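Local coordinates for CupA (Streptococcus pneumoniae, PDB 4F2E), which binds copper(I) ions on a cupredoxin fold and, as a copper chaperone, probably passes them on in the resistance of the bacterium to copper, at residues Gly12-Arg17 against Val30-Val35; Ile39-Lys44 against Tyr70-Thr75; Ser47-Gln52 against Met88-Gly93; Ile53-Phe58 against Phe82-Gly87. One frame throughout, in Å; residues are numbered along the deposited sequence. Where two conformers were deposited one is given.

Contact 1. Residues Gly12-Arg17 against Val30-Val35; sequences GYQEIR and VLKKSV
The carboxamide of Gln-14 reaches the backbone of Lys-32 and Val-35 and is held there by three hydrogen bonds. OE1 of Gln-14 accepts from Lys-32 N at 2.8 Å; the bond is nearly straight, 168° at the hydrogen, and uses a lone pair in the plane of the side-chain carbonyl. NE2 of Gln-14 gives to Lys-32 O at 2.9 Å, again on a lone pair, and to Val-35 O at 2.8 Å, where the donor is tilted from the carbonyl plane. Pairing with both N and O of Lys-32 fixes the rotation of the amide, and the two carbonyls it reaches belong to the first and last residues of a type II turn. Around this polar grip, Leu-31 CG lies 3.8 Å from Gln-14 CD, while Val-35 CG1 rests 3.7 Å from the backbone C of Tyr-13. The side chain leaves with CG between the backbone N and carbonyl carbon (chi1 62°) and then runs extended to the turn. Gln-9 of strand 5-10 gives OE1 a second hydrogen bond. The contact lies at the open end of the hairpin of strands 13-20 and 24-31, and Gln-14 is bonded through the backbone to Pro-36 and to Arg-38 of strand 37-43.

Contact 2. Residues Ile39-Lys44 against Tyr70-Thr75; sequences IVFDRK and YVVEIT
Phe-41 and Tyr-70 form an antiparallel hydrogen-bonded pair: Phe-41 N gives to Tyr-70 O at 2.8 Å, and Phe-41 O accepts from Tyr-70 N. From there the phenyl side chain of Phe-41 can be traced outward. Its CB lies 3.6 Å from Tyr-70 O, an oxygen that also sits in the ring plane at the edge, near CD1. CD1 is 4.0 Å from Val-72 CG2, and CE1 comes closer to the same methyl, at 3.7 Å. On the far rim, CE2 and CZ leave this strand pair and meet Ile-53 and Phe-55 of strand 52-55. Ile-39 continues the same face: its backbone makes two hydrogen bonds with Val-72, and its CD1 touches Ile-74 CD1 at 4.0 Å. The reverse face carries the non-hydrogen-bonded pair Val-40 and Val-71, which meet through their CG2 methyls at 4.0 Å. One face of the strand pair is therefore packed into the interior by Ile-39, Phe-41 and Val-72, which all touch strand 52-55, as expected for the two-layered beta sandwich of a cupredoxin.

Contact 3. Residues Ser47-Gln52 against Met88-Gly93; sequences SPCLDQ and MNMMHG. With CU1 (copper (I) ion), chain C; CU1 (copper (I) ion), chain B.
Cys-49 bridges two copper(I) ions with its single sulfur, and the ions lie only 3.1 Å apart, CU to CU. The outer copper is also bound by the thioethers of Met-88 and Met-90, each SD at 2.3 Å from the metal. The inner one is bound by Cys-49 SG at 2.2 Å and by Cys-49 O at 2.2 Å, with Cys-86 SG adding a second cysteine sulfur from segment 82-87. That Cys-49 can chelate this ion follows from its first torsion: SG is anti to the backbone N (chi1 -170°) and beside the carbonyl carbon, close enough to the oxygen for both to reach one metal. The two methionine sulfurs come to the outer copper from segment 88-93, Met-90 SD lying 3.9 Å from Cys-49 SG. Beside the inner copper, Leu-50 and Met-91 cross at about a right angle, Leu-50 CD2 meeting Met-91 CG at 3.7 Å, and Tyr-24 packs against both. Ser-47 OG accepts from Cys-49 N at 3.2 Å, forming an ST turn just before the bridging cysteine. The sulfur-rich set of ligands suits the soft monovalent ion, the shared sulfur is probably a thiolate stabilised by both metals, and the exposed methionines are consistent with an outer ion that can be handed on.

Contact 4. Residues Ile53-Phe58 against Phe82-Gly87; sequences IVFPDF and FSFACG. With CU1 (copper (I) ion), chain B.
The rings of Phe-55 and Phe-84 lie side by side and point the same way, their planes 16° apart but slid so far, with centroids 5.0 Å from each other, that they barely overlap. What covers the Phe-55 ring is instead the CB of Phe-84, a CH-pi contact 3.5 Å from the centroid and almost on the ring normal. Phe-84 CG, placed between the backbone N and the carbonyl carbon (chi1 61°), lies 3.7 Å from Phe-55 CZ, and the Phe-84 ring is also met by Ile-53, CD1 to CD1 at 4.1 Å. The strands 52-55 and 80-86 that carry these side chains run antiparallel, neighbours in one layer of the cupredoxin sandwich: Val-54 N gives to Ala-85 O at 2.8 Å, and Ala-85 N returns a bond to Val-54 O. On the inner face, Phe-55 continues onto Ile-39 and Phe-41 of strand 37-43.

Beyond the strand pairing the aromatic geometry changes. Phe-58 turns an edge to the face of Phe-82 in a T-shaped pair, planes at 65°, with Phe-58 CZ 4.2 Å above the plane of the Phe-82 ring and over its centre. Asp-57 instead comes to the edge of that ring, OD1 in its plane and 3.6 Å from Phe-82 CD2. The same oxygen accepts from two waters; one of them also donates to Ser-83 O and accepts from Asp-57 N, and the other accepts from Ser-83 N. At the other end, the strand pair leads to the copper site at Cys-86.

Contact 2 is the buried one, apolar side chains on a regular strand pair, whereas contact 3 lies at the surface and relies on metal-sulfur bonds rather than hydrogen bonds across it. Contacts 1 and 4 are partly buried: contact 1 fastens a turn through one polar side chain, and contact 4 mixes aromatic packing with water bridges. Contacts 1 and 2 lie on neighbouring strands, 13-20 and 37-43, with Ile-16 O probably accepting from Val-40 N. Phe-41 and Ile-39 of contact 2 pack on Phe-55 of contact 4 across the sandwich. Contacts 3 and 4 meet the same copper, while Arg-43 of contact 2 bridges to Asp-51 of contact 3. Contacts 1 and 3 flank the chain's centre.

Contact 1. Residues Gly12-Arg17 against Val30-Val35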
loop_
_atom_site.group_PDB
_atom_site.type_symbol
_atom_site.label_atom_id
_atom_site.label_comp_id
_atom_site.label_asym_id
_atom_site.label_seq_id
_atom_site.Cartn_x
_atom_site.Cartn_y
_atom_site.Cartn_z
ATOM N N GLY A 12 -15.097 6.041 -9.262
ATOM C CA GLY A 12 -15.612 5.809 -7.922
ATOM C C GLY A 12 -14.605 5.197 -6.965
ATOM O O GLY A 12 -14.961 4.759 -5.873
ATOM N N TYR A 13 -13.347 5.154 -7.381
ATOM C CA TYR A 13 -12.280 4.687 -6.507
ATOM C C TYR A 13 -10.997 5.464 -6.756
ATOM O O TYR A 13 -10.963 6.378 -7.579
ATOM C CB TYR A 13 -12.045 3.181 -6.681
ATOM C CG TYR A 13 -11.634 2.745 -8.073
ATOM C CD1 TYR A 13 -10.294 2.674 -8.433
ATOM C CD2 TYR A 13 -12.584 2.384 -9.020
ATOM C CE1 TYR A 13 -9.913 2.264 -9.704
ATOM C CE2 TYR A 13 -12.214 1.977 -10.291
ATOM C CZ TYR A 13 -10.878 1.919 -10.628
ATOM O OH TYR A 13 -10.509 1.513 -11.894
ATOM N N GLN A 14 -9.950 5.106 -6.026
ATOM C CA GLN A 14 -8.627 5.669 -6.250
ATOM C C GLN A 14 -7.632 4.526 -6.261
ATOM O O GLN A 14 -7.806 3.544 -5.547
ATOM C CB GLN A 14 -8.270 6.699 -5.175
ATOM C CG GLN A 14 -8.206 6.142 -3.760
ATOM C CD GLN A 14 -8.009 7.227 -2.716
ATOM O OE1 GLN A 14 -7.315 8.218 -2.955
ATOM N NE2 GLN A 14 -8.626 7.047 -1.550
ATOM N N GLU A 15 -6.597 4.650 -7.079
ATOM C CA GLU A 15 -5.669 3.552 -7.282
ATOM C C GLU A 15 -4.231 4.031 -7.277
ATOM O O GLU A 15 -3.907 5.084 -7.828
ATOM C CB GLU A 15 -5.970 2.851 -8.604
ATOM C CG GLU A 15 -5.027 1.712 -8.936
ATOM C CD GLU A 15 -5.419 1.016 -10.215
ATOM O OE1 GLU A 15 -6.448 0.307 -10.209
ATOM O OE2 GLU A 15 -4.711 1.195 -11.227
ATOM N N ILE A 16 -3.368 3.250 -6.648
ATOM C CA ILE A 16 -1.945 3.516 -6.708
ATOM C C ILE A 16 -1.207 2.197 -6.825
ATOM O O ILE A 16 -1.611 1.192 -6.234
ATOM C CB ILE A 16 -1.460 4.317 -5.490
ATOM C CG1 ILE A 16 -0.008 4.754 -5.691
ATOM C CG2 ILE A 16 -1.637 3.510 -4.213
ATOM C CD1 ILE A 16 0.405 5.898 -4.804
ATOM N N ARG A 17 -0.137 2.202 -7.610
ATOM C CA ARG A 17 0.649 1.005 -7.847
ATOM C C ARG A 17 1.948 1.067 -7.058
ATOM O O ARG A 17 2.651 2.078 -7.070
ATOM C CB ARG A 17 0.938 0.845 -9.340
ATOM C CG ARG A 17 -0.314 0.739 -10.198
ATOM C CD ARG A 17 0.037 0.455 -11.651
ATOM N NE ARG A 17 0.790 -0.788 -11.791
ATOM C CZ ARG A 17 0.235 -1.982 -11.971
ATOM N NH1 ARG A 17 0.998 -3.061 -12.085
ATOM N NH2 ARG A 17 -1.085 -2.098 -12.036
ATOM N N VAL A 30 -0.149 8.909 -1.035
ATOM C CA VAL A 30 -1.116 9.882 -0.549
ATOM C C VAL A 30 -2.496 9.593 -1.124
ATOM O O VAL A 30 -2.686 9.594 -2.341
ATOM C CB VAL A 30 -0.687 11.325 -0.904
ATOM C CG1 VAL A 30 -1.675 12.323 -0.328
ATOM C CG2 VAL A 30 0.716 11.604 -0.384
ATOM N N LEU A 31 -3.453 9.341 -0.236
ATOM C CA LEU A 31 -4.811 8.993 -0.632
ATOM C C LEU A 31 -5.824 10.030 -0.167
ATOM O O LEU A 31 -5.592 10.751 0.807
ATOM C CB LEU A 31 -5.198 7.626 -0.064
ATOM C CG LEU A 31 -4.799 6.390 -0.873
ATOM C CD1 LEU A 31 -3.301 6.353 -1.141
ATOM C CD2 LEU A 31 -5.249 5.126 -0.155
ATOM N N LYS A 32 -6.950 10.095 -0.872
ATOM C CA LYS A 32 -8.052 10.967 -0.491
ATOM C C LYS A 32 -8.958 10.284 0.528
ATOM O O LYS A 32 -9.340 9.123 0.363
ATOM C CB LYS A 32 -8.885 11.365 -1.711
ATOM C CG LYS A 32 -8.259 12.422 -2.601
ATOM C CD LYS A 32 -9.281 12.925 -3.612
ATOM C CE LYS A 32 -8.690 13.986 -4.526
ATOM N NZ LYS A 32 -8.254 15.191 -3.768
ATOM N N LYS A 33 -9.310 11.021 1.574
ATOM C CA LYS A 33 -10.218 10.516 2.591
ATOM C C LYS A 33 -11.559 10.095 1.985
ATOM O O LYS A 33 -12.104 10.781 1.117
ATOM C CB LYS A 33 -10.426 11.581 3.672
ATOM C CG LYS A 33 -11.388 11.184 4.772
ATOM C CD LYS A 33 -11.555 12.316 5.778
ATOM C CE LYS A 33 -12.771 12.099 6.664
ATOM N NZ LYS A 33 -12.947 13.204 7.649
ATOM N N SER A 34 -12.066 8.948 2.436
ATOM C CA SER A 34 -13.426 8.494 2.124
ATOM C C SER A 34 -13.626 7.898 0.729
ATOM O O SER A 34 -14.745 7.539 0.362
ATOM C CB SER A 34 -14.441 9.616 2.357
ATOM O OG SER A 34 -14.396 10.077 3.696
ATOM N N VAL A 35 -12.555 7.790 -0.046
ATOM C CA VAL A 35 -12.649 7.209 -1.380
ATOM C C VAL A 35 -12.090 5.790 -1.376
ATOM O O VAL A 35 -10.948 5.575 -0.972
ATOM C CB VAL A 35 -11.885 8.057 -2.413
ATOM C CG1 VAL A 35 -11.949 7.409 -3.782
ATOM C CG2 VAL A 35 -12.454 9.468 -2.467
#

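Contact 2. Residues Ile39-Lys44 against Tyr70-Thr75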
loop_
_atom_site.group_PDB
_atom_site.type_symbol
_atom_site.label_atom_id
_atom_site.label_comp_id
_atom_site.label_asym_id
_atom_site.label_seq_id
_atom_site.Cartn_x
_atom_site.Cartn_y
_atom_site.Cartn_z
ATOM N N ILE A 39 -4.700 -0.463 -3.681
ATOM C CA ILE A 39 -3.256 -0.346 -3.602
ATOM C C ILE A 39 -2.692 -1.619 -4.211
ATOM O O ILE A 39 -2.771 -2.697 -3.619
ATOM C CB ILE A 39 -2.784 -0.141 -2.152
ATOM C CG1 ILE A 39 -3.586 0.991 -1.501
ATOM C CG2 ILE A 39 -1.294 0.173 -2.114
ATOM C CD1 ILE A 39 -3.323 1.172 -0.022
ATOM N N VAL A 40 -2.162 -1.488 -5.421
ATOM C CA VAL A 40 -1.792 -2.637 -6.226
ATOM C C VAL A 40 -0.317 -2.959 -6.050
ATOM O O VAL A 40 0.549 -2.226 -6.533
ATOM C CB VAL A 40 -2.085 -2.378 -7.713
ATOM C CG1 VAL A 40 -1.822 -3.633 -8.532
ATOM C CG2 VAL A 40 -3.524 -1.908 -7.889
ATOM N N PHE A 41 -0.035 -4.058 -5.358
ATOM C CA PHE A 41 1.338 -4.481 -5.126
ATOM C C PHE A 41 1.798 -5.430 -6.215
ATOM O O PHE A 41 1.230 -6.510 -6.393
ATOM C CB PHE A 41 1.480 -5.132 -3.750
ATOM C CG PHE A 41 1.359 -4.159 -2.616
ATOM C CD1 PHE A 41 0.116 -3.807 -2.116
ATOM C CD2 PHE A 41 2.489 -3.578 -2.060
ATOM C CE1 PHE A 41 0.001 -2.903 -1.082
ATOM C CE2 PHE A 41 2.378 -2.671 -1.024
ATOM C CZ PHE A 41 1.136 -2.333 -0.533
ATOM N N ASP A 42 2.827 -5.019 -6.945
ATOM C CA ASP A 42 3.393 -5.847 -7.997
ATOM C C ASP A 42 4.702 -6.415 -7.477
ATOM O O ASP A 42 5.681 -5.684 -7.326
ATOM C CB ASP A 42 3.628 -5.007 -9.250
ATOM C CG ASP A 42 4.083 -5.834 -10.430
ATOM O OD1 ASP A 42 3.846 -7.059 -10.424
ATOM O OD2 ASP A 42 4.673 -5.257 -11.366
ATOM N N ARG A 43 4.719 -7.713 -7.186
ATOM C CA ARG A 43 5.872 -8.305 -6.518
ATOM C C ARG A 43 6.932 -8.797 -7.493
ATOM O O ARG A 43 6.675 -9.674 -8.320
ATOM C CB ARG A 43 5.466 -9.438 -5.575
ATOM C CG ARG A 43 6.661 -9.982 -4.820
ATOM C CD ARG A 43 6.304 -11.058 -3.830
ATOM N NE ARG A 43 7.510 -11.544 -3.165
ATOM C CZ ARG A 43 7.543 -12.564 -2.319
ATOM N NH1 ARG A 43 6.431 -13.225 -2.030
ATOM N NH2 ARG A 43 8.693 -12.926 -1.761
ATOM N N LYS A 44 8.132 -8.235 -7.372
ATOM C CA LYS A 44 9.231 -8.557 -8.272
ATOM C C LYS A 44 10.461 -9.068 -7.524
ATOM O O LYS A 44 11.476 -9.394 -8.137
ATOM C CB LYS A 44 9.595 -7.333 -9.112
ATOM C CG LYS A 44 8.468 -6.865 -10.019
ATOM C CD LYS A 44 8.857 -5.623 -10.798
ATOM C CE LYS A 44 7.758 -5.218 -11.766
ATOM N NZ LYS A 44 8.116 -3.988 -12.522
ATOM N N TYR A 70 -1.079 -8.125 -6.439
ATOM C CA TYR A 70 -2.062 -8.361 -5.400
ATOM C C TYR A 70 -2.605 -7.025 -4.934
ATOM O O TYR A 70 -1.838 -6.111 -4.643
ATOM C CB TYR A 70 -1.457 -9.113 -4.219
ATOM C CG TYR A 70 -2.458 -9.327 -3.115
ATOM C CD1 TYR A 70 -3.290 -10.436 -3.118
ATOM C CD2 TYR A 70 -2.594 -8.406 -2.087
ATOM C CE1 TYR A 70 -4.218 -10.633 -2.122
ATOM C CE2 TYR A 70 -3.523 -8.593 -1.079
ATOM C CZ TYR A 70 -4.331 -9.712 -1.105
ATOM O OH TYR A 70 -5.262 -9.915 -0.111
ATOM N N VAL A 71 -3.925 -6.912 -4.854
ATOM C CA VAL A 71 -4.553 -5.641 -4.522
ATOM C C VAL A 71 -5.039 -5.581 -3.083
ATOM O O VAL A 71 -5.870 -6.384 -2.657
ATOM C CB VAL A 71 -5.736 -5.331 -5.458
ATOM C CG1 VAL A 71 -6.320 -3.962 -5.134
ATOM C CG2 VAL A 71 -5.287 -5.385 -6.905
ATOM N N VAL A 72 -4.507 -4.619 -2.338
ATOM C CA VAL A 72 -5.030 -4.296 -1.023
ATOM C C VAL A 72 -6.152 -3.281 -1.198
ATOM O O VAL A 72 -5.960 -2.219 -1.792
ATOM C CB VAL A 72 -3.937 -3.710 -0.113
ATOM C CG1 VAL A 72 -4.549 -3.123 1.149
ATOM C CG2 VAL A 72 -2.910 -4.776 0.233
ATOM N N GLU A 73 -7.336 -3.618 -0.703
ATOM C CA GLU A 73 -8.468 -2.708 -0.785
ATOM C C GLU A 73 -8.842 -2.192 0.594
ATOM O O GLU A 73 -9.093 -2.971 1.513
ATOM C CB GLU A 73 -9.663 -3.386 -1.449
ATOM C CG GLU A 73 -9.370 -3.841 -2.868
ATOM C CD GLU A 73 -10.568 -4.471 -3.535
ATOM O OE1 GLU A 73 -10.683 -5.715 -3.491
ATOM O OE2 GLU A 73 -11.390 -3.725 -4.105
ATOM N N ILE A 74 -8.847 -0.871 0.731
ATOM C CA ILE A 74 -9.261 -0.215 1.962
ATOM C C ILE A 74 -10.051 1.035 1.603
ATOM O O ILE A 74 -9.917 1.561 0.501
ATOM C CB ILE A 74 -8.050 0.191 2.837
ATOM C CG1 ILE A 74 -7.115 1.127 2.067
ATOM C CG2 ILE A 74 -7.295 -1.039 3.323
ATOM C CD1 ILE A 74 -5.979 1.685 2.908
ATOM N N THR A 75 -10.881 1.501 2.527
ATOM C CA THR A 75 -11.559 2.782 2.358
ATOM C C THR A 75 -11.259 3.643 3.577
ATOM O O THR A 75 -11.922 3.522 4.608
ATOM C CB THR A 75 -13.081 2.615 2.185
ATOM O OG1 THR A 75 -13.346 1.787 1.046
ATOM C CG2 THR A 75 -13.749 3.973 1.983
#

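Contact 3. Residues Ser47-Gln52 against Met88-Gly93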
loop_
_atom_site.group_PDB
_atom_site.type_symbol
_atom_site.label_atom_id
_atom_site.label_comp_id
_atom_site.label_asym_id
_atom_site.label_seq_id
_atom_site.Cartn_x
_atom_site.Cartn_y
_atom_site.Cartn_z
ATOM N N SER A 47 12.489 -12.474 -2.226
ATOM C CA SER A 47 12.952 -12.629 -0.852
ATOM C C SER A 47 11.805 -12.986 0.080
ATOM O O SER A 47 10.758 -12.335 0.059
ATOM C CB SER A 47 13.614 -11.351 -0.350
ATOM O OG SER A 47 13.916 -11.478 1.031
ATOM N N PRO A 48 11.997 -14.018 0.913
ATOM C CA PRO A 48 10.978 -14.370 1.908
ATOM C C PRO A 48 10.634 -13.198 2.828
ATOM O O PRO A 48 9.548 -13.171 3.397
ATOM C CB PRO A 48 11.642 -15.502 2.700
ATOM C CG PRO A 48 12.587 -16.123 1.716
ATOM C CD PRO A 48 13.118 -14.977 0.904
ATOM N N CYS A 49 11.546 -12.241 2.962
ATOM C CA CYS A 49 11.276 -11.052 3.763
ATOM C C CYS A 49 10.022 -10.325 3.266
ATOM O O CYS A 49 9.337 -9.651 4.037
ATOM C CB CYS A 49 12.485 -10.110 3.735
ATOM S SG CYS A 49 12.420 -8.714 4.895
ATOM N N LEU A 50 9.719 -10.477 1.979
ATOM C CA LEU A 50 8.630 -9.729 1.350
ATOM C C LEU A 50 7.396 -10.583 1.029
ATOM O O LEU A 50 6.571 -10.207 0.195
ATOM C CB LEU A 50 9.147 -9.018 0.095
ATOM C CG LEU A 50 10.206 -7.948 0.382
ATOM C CD1 LEU A 50 10.990 -7.595 -0.875
ATOM C CD2 LEU A 50 9.565 -6.705 0.988
ATOM N N ASP A 51 7.263 -11.717 1.713
ATOM C CA ASP A 51 6.166 -12.653 1.460
ATOM C C ASP A 51 4.785 -12.105 1.811
ATOM O O ASP A 51 3.783 -12.512 1.221
ATOM C CB ASP A 51 6.391 -13.967 2.210
ATOM C CG ASP A 51 7.363 -14.883 1.502
ATOM O OD1 ASP A 51 7.696 -14.614 0.331
ATOM O OD2 ASP A 51 7.783 -15.885 2.118
ATOM N N GLN A 52 4.727 -11.197 2.780
ATOM C CA GLN A 52 3.447 -10.662 3.225
ATOM C C GLN A 52 3.422 -9.143 3.243
ATOM O O GLN A 52 4.462 -8.491 3.361
ATOM C CB GLN A 52 3.089 -11.198 4.611
ATOM C CG GLN A 52 2.815 -12.687 4.642
ATOM C CD GLN A 52 3.818 -13.447 5.479
ATOM O OE1 GLN A 52 4.208 -13.000 6.558
ATOM N NE2 GLN A 52 4.244 -14.605 4.986
ATOM N N MET A 88 7.290 -9.079 8.448
ATOM C CA MET A 88 8.327 -9.104 9.483
ATOM C C MET A 88 8.542 -7.742 10.134
ATOM O O MET A 88 9.348 -7.612 11.056
ATOM C CB MET A 88 9.663 -9.565 8.900
ATOM C CG MET A 88 9.626 -10.901 8.197
ATOM S SD MET A 88 11.292 -11.434 7.761
ATOM C CE MET A 88 11.983 -11.774 9.384
ATOM N N ASN A 89 7.842 -6.727 9.640
ATOM C CA ASN A 89 8.037 -5.356 10.109
ATOM C C ASN A 89 9.482 -4.907 9.881
ATOM O O ASN A 89 10.050 -4.183 10.696
ATOM C CB ASN A 89 7.655 -5.226 11.589
ATOM C CG ASN A 89 7.361 -3.792 12.001
ATOM O OD1 ASN A 89 7.008 -2.954 11.172
ATOM N ND2 ASN A 89 7.496 -3.508 13.293
ATOM N N MET A 90 10.066 -5.342 8.765
ATOM C CA MET A 90 11.437 -4.975 8.404
ATOM C C MET A 90 11.481 -3.966 7.262
ATOM O O MET A 90 12.346 -3.088 7.236
ATOM C CB MET A 90 12.244 -6.210 7.999
ATOM C CG MET A 90 12.639 -7.116 9.156
ATOM S SD MET A 90 13.570 -8.581 8.643
ATOM C CE MET A 90 15.015 -7.824 7.909
ATOM N N MET A 91 10.564 -4.118 6.309
ATOM C CA MET A 91 10.450 -3.205 5.176
ATOM C C MET A 91 9.195 -2.364 5.362
ATOM O O MET A 91 8.149 -2.895 5.735
ATOM C CB MET A 91 10.337 -3.994 3.877
ATOM C CG MET A 91 11.434 -5.022 3.676
ATOM S SD MET A 91 12.874 -4.322 2.862
ATOM C CE MET A 91 13.653 -3.436 4.199
ATOM N N HIS A 92 9.287 -1.065 5.079
ATOM C CA HIS A 92 8.243 -0.128 5.488
ATOM C C HIS A 92 7.760 0.834 4.412
ATOM O O HIS A 92 8.475 1.151 3.461
ATOM C CB HIS A 92 8.725 0.692 6.685
ATOM C CG HIS A 92 9.268 -0.140 7.802
ATOM N ND1 HIS A 92 8.464 -0.704 8.769
ATOM C CD2 HIS A 92 10.535 -0.507 8.104
ATOM C CE1 HIS A 92 9.214 -1.378 9.622
ATOM N NE2 HIS A 92 10.474 -1.278 9.240
ATOM N N GLY A 93 6.533 1.305 4.600
ATOM C CA GLY A 93 5.958 2.363 3.794
ATOM C C GLY A 93 5.064 3.232 4.659
ATOM O O GLY A 93 4.714 2.861 5.781
HETATM CU CU CU1 C . 12.601 -9.746 6.887
HETATM CU CU CU1 B . 10.375 -8.174 5.315
#

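Contact 4. Residues Ile53-Phe58 against Phe82-Gly87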
loop_
_atom_site.group_PDB
_atom_site.type_symbol
_atom_site.label_atom_id
_atom_site.label_comp_id
_atom_site.label_asym_id
_atom_site.label_seq_id
_atom_site.Cartn_x
_atom_site.Cartn_y
_atom_site.Cartn_z
ATOM N N ILE A 53 2.220 -8.589 3.114
ATOM C CA ILE A 53 1.998 -7.156 3.245
ATOM C C ILE A 53 1.039 -6.924 4.408
ATOM O O ILE A 53 0.064 -7.660 4.572
ATOM C CB ILE A 53 1.438 -6.533 1.941
ATOM C CG1 ILE A 53 1.402 -5.004 2.037
ATOM C CG2 ILE A 53 0.050 -7.088 1.618
ATOM C CD1 ILE A 53 2.771 -4.363 2.197
ATOM N N VAL A 54 1.329 -5.908 5.215
ATOM C CA VAL A 54 0.547 -5.617 6.413
ATOM C C VAL A 54 0.176 -4.137 6.491
ATOM O O VAL A 54 1.043 -3.268 6.379
ATOM C CB VAL A 54 1.324 -6.002 7.697
ATOM C CG1 VAL A 54 0.463 -5.791 8.934
ATOM C CG2 VAL A 54 1.797 -7.443 7.628
ATOM N N PHE A 55 -1.118 -3.861 6.654
ATOM C CA PHE A 55 -1.616 -2.527 6.984
ATOM C C PHE A 55 -2.288 -2.660 8.347
ATOM O O PHE A 55 -3.480 -2.949 8.422
ATOM C CB PHE A 55 -2.639 -2.049 5.949
ATOM C CG PHE A 55 -2.033 -1.561 4.660
ATOM C CD1 PHE A 55 -1.466 -2.450 3.762
ATOM C CD2 PHE A 55 -2.064 -0.211 4.334
ATOM C CE1 PHE A 55 -0.919 -2.000 2.570
ATOM C CE2 PHE A 55 -1.518 0.242 3.145
ATOM C CZ PHE A 55 -0.950 -0.655 2.261
ATOM N N PRO A 56 -1.530 -2.433 9.429
ATOM C CA PRO A 56 -2.025 -2.743 10.776
ATOM C C PRO A 56 -3.242 -1.921 11.202
ATOM O O PRO A 56 -4.047 -2.409 11.995
ATOM C CB PRO A 56 -0.821 -2.434 11.675
ATOM C CG PRO A 56 -0.006 -1.462 10.894
ATOM C CD PRO A 56 -0.177 -1.851 9.455
ATOM N N ASP A 57 -3.377 -0.701 10.692
ATOM C CA ASP A 57 -4.515 0.139 11.059
ATOM C C ASP A 57 -5.815 -0.325 10.423
ATOM O O ASP A 57 -6.901 0.010 10.898
ATOM C CB ASP A 57 -4.247 1.595 10.687
ATOM C CG ASP A 57 -2.984 2.123 11.314
ATOM O OD1 ASP A 57 -2.007 2.354 10.576
ATOM O OD2 ASP A 57 -2.965 2.287 12.551
ATOM N N PHE A 58 -5.702 -1.100 9.350
ATOM C CA PHE A 58 -6.870 -1.503 8.578
ATOM C C PHE A 58 -7.180 -2.994 8.688
ATOM O O PHE A 58 -8.143 -3.473 8.094
ATOM C CB PHE A 58 -6.699 -1.074 7.116
ATOM C CG PHE A 58 -6.591 0.414 6.940
ATOM C CD1 PHE A 58 -7.722 1.180 6.716
ATOM C CD2 PHE A 58 -5.362 1.050 7.020
ATOM C CE1 PHE A 58 -7.633 2.553 6.568
ATOM C CE2 PHE A 58 -5.265 2.425 6.872
ATOM C CZ PHE A 58 -6.404 3.175 6.641
ATOM N N PHE A 82 -0.583 6.546 8.201
ATOM C CA PHE A 82 -0.753 5.130 8.501
ATOM C C PHE A 82 0.389 4.331 7.911
ATOM O O PHE A 82 0.821 4.578 6.786
ATOM C CB PHE A 82 -2.088 4.633 7.952
ATOM C CG PHE A 82 -3.257 5.460 8.397
ATOM C CD1 PHE A 82 -3.746 6.478 7.597
ATOM C CD2 PHE A 82 -3.849 5.237 9.627
ATOM C CE1 PHE A 82 -4.817 7.249 8.010
ATOM C CE2 PHE A 82 -4.916 6.002 10.047
ATOM C CZ PHE A 82 -5.402 7.010 9.238
ATOM N N SER A 83 0.878 3.366 8.674
ATOM C CA SER A 83 2.034 2.599 8.252
ATOM C C SER A 83 1.619 1.395 7.423
ATOM O O SER A 83 0.504 0.888 7.541
ATOM C CB SER A 83 2.815 2.119 9.473
ATOM O OG SER A 83 2.052 1.173 10.202
ATOM N N PHE A 84 2.522 0.946 6.565
ATOM C CA PHE A 84 2.433 -0.406 6.046
ATOM C C PHE A 84 3.820 -1.014 6.054
ATOM O O PHE A 84 4.819 -0.299 6.130
ATOM C CB PHE A 84 1.726 -0.497 4.678
ATOM C CG PHE A 84 2.395 0.257 3.553
ATOM C CD1 PHE A 84 3.313 -0.373 2.723
ATOM C CD2 PHE A 84 2.049 1.573 3.282
ATOM C CE1 PHE A 84 3.900 0.306 1.668
ATOM C CE2 PHE A 84 2.635 2.263 2.229
ATOM C CZ PHE A 84 3.561 1.627 1.419
ATOM N N ALA A 85 3.879 -2.336 6.026
ATOM C CA ALA A 85 5.148 -3.026 6.166
ATOM C C ALA A 85 5.021 -4.462 5.709
ATOM O O ALA A 85 3.918 -4.951 5.460
ATOM C CB ALA A 85 5.617 -2.976 7.613
ATOM N N CYS A 86 6.155 -5.136 5.588
ATOM C CA CYS A 86 6.141 -6.558 5.293
ATOM C C CYS A 86 5.698 -7.311 6.540
ATOM O O CYS A 86 5.531 -6.719 7.609
ATOM C CB CYS A 86 7.521 -7.029 4.849
ATOM S SG CYS A 86 8.736 -7.032 6.181
ATOM N N GLY A 87 5.514 -8.619 6.402
ATOM C CA GLY A 87 5.072 -9.442 7.513
ATOM C C GLY A 87 6.055 -9.529 8.669
ATOM O O GLY A 87 5.696 -9.999 9.750
HETATM CU CU CU1 B . 10.375 -8.174 5.315
HETATM O O HOH W 1 -2.090 0.729 8.418
HETATM O O HOH W 2 0.093 3.534 11.731
#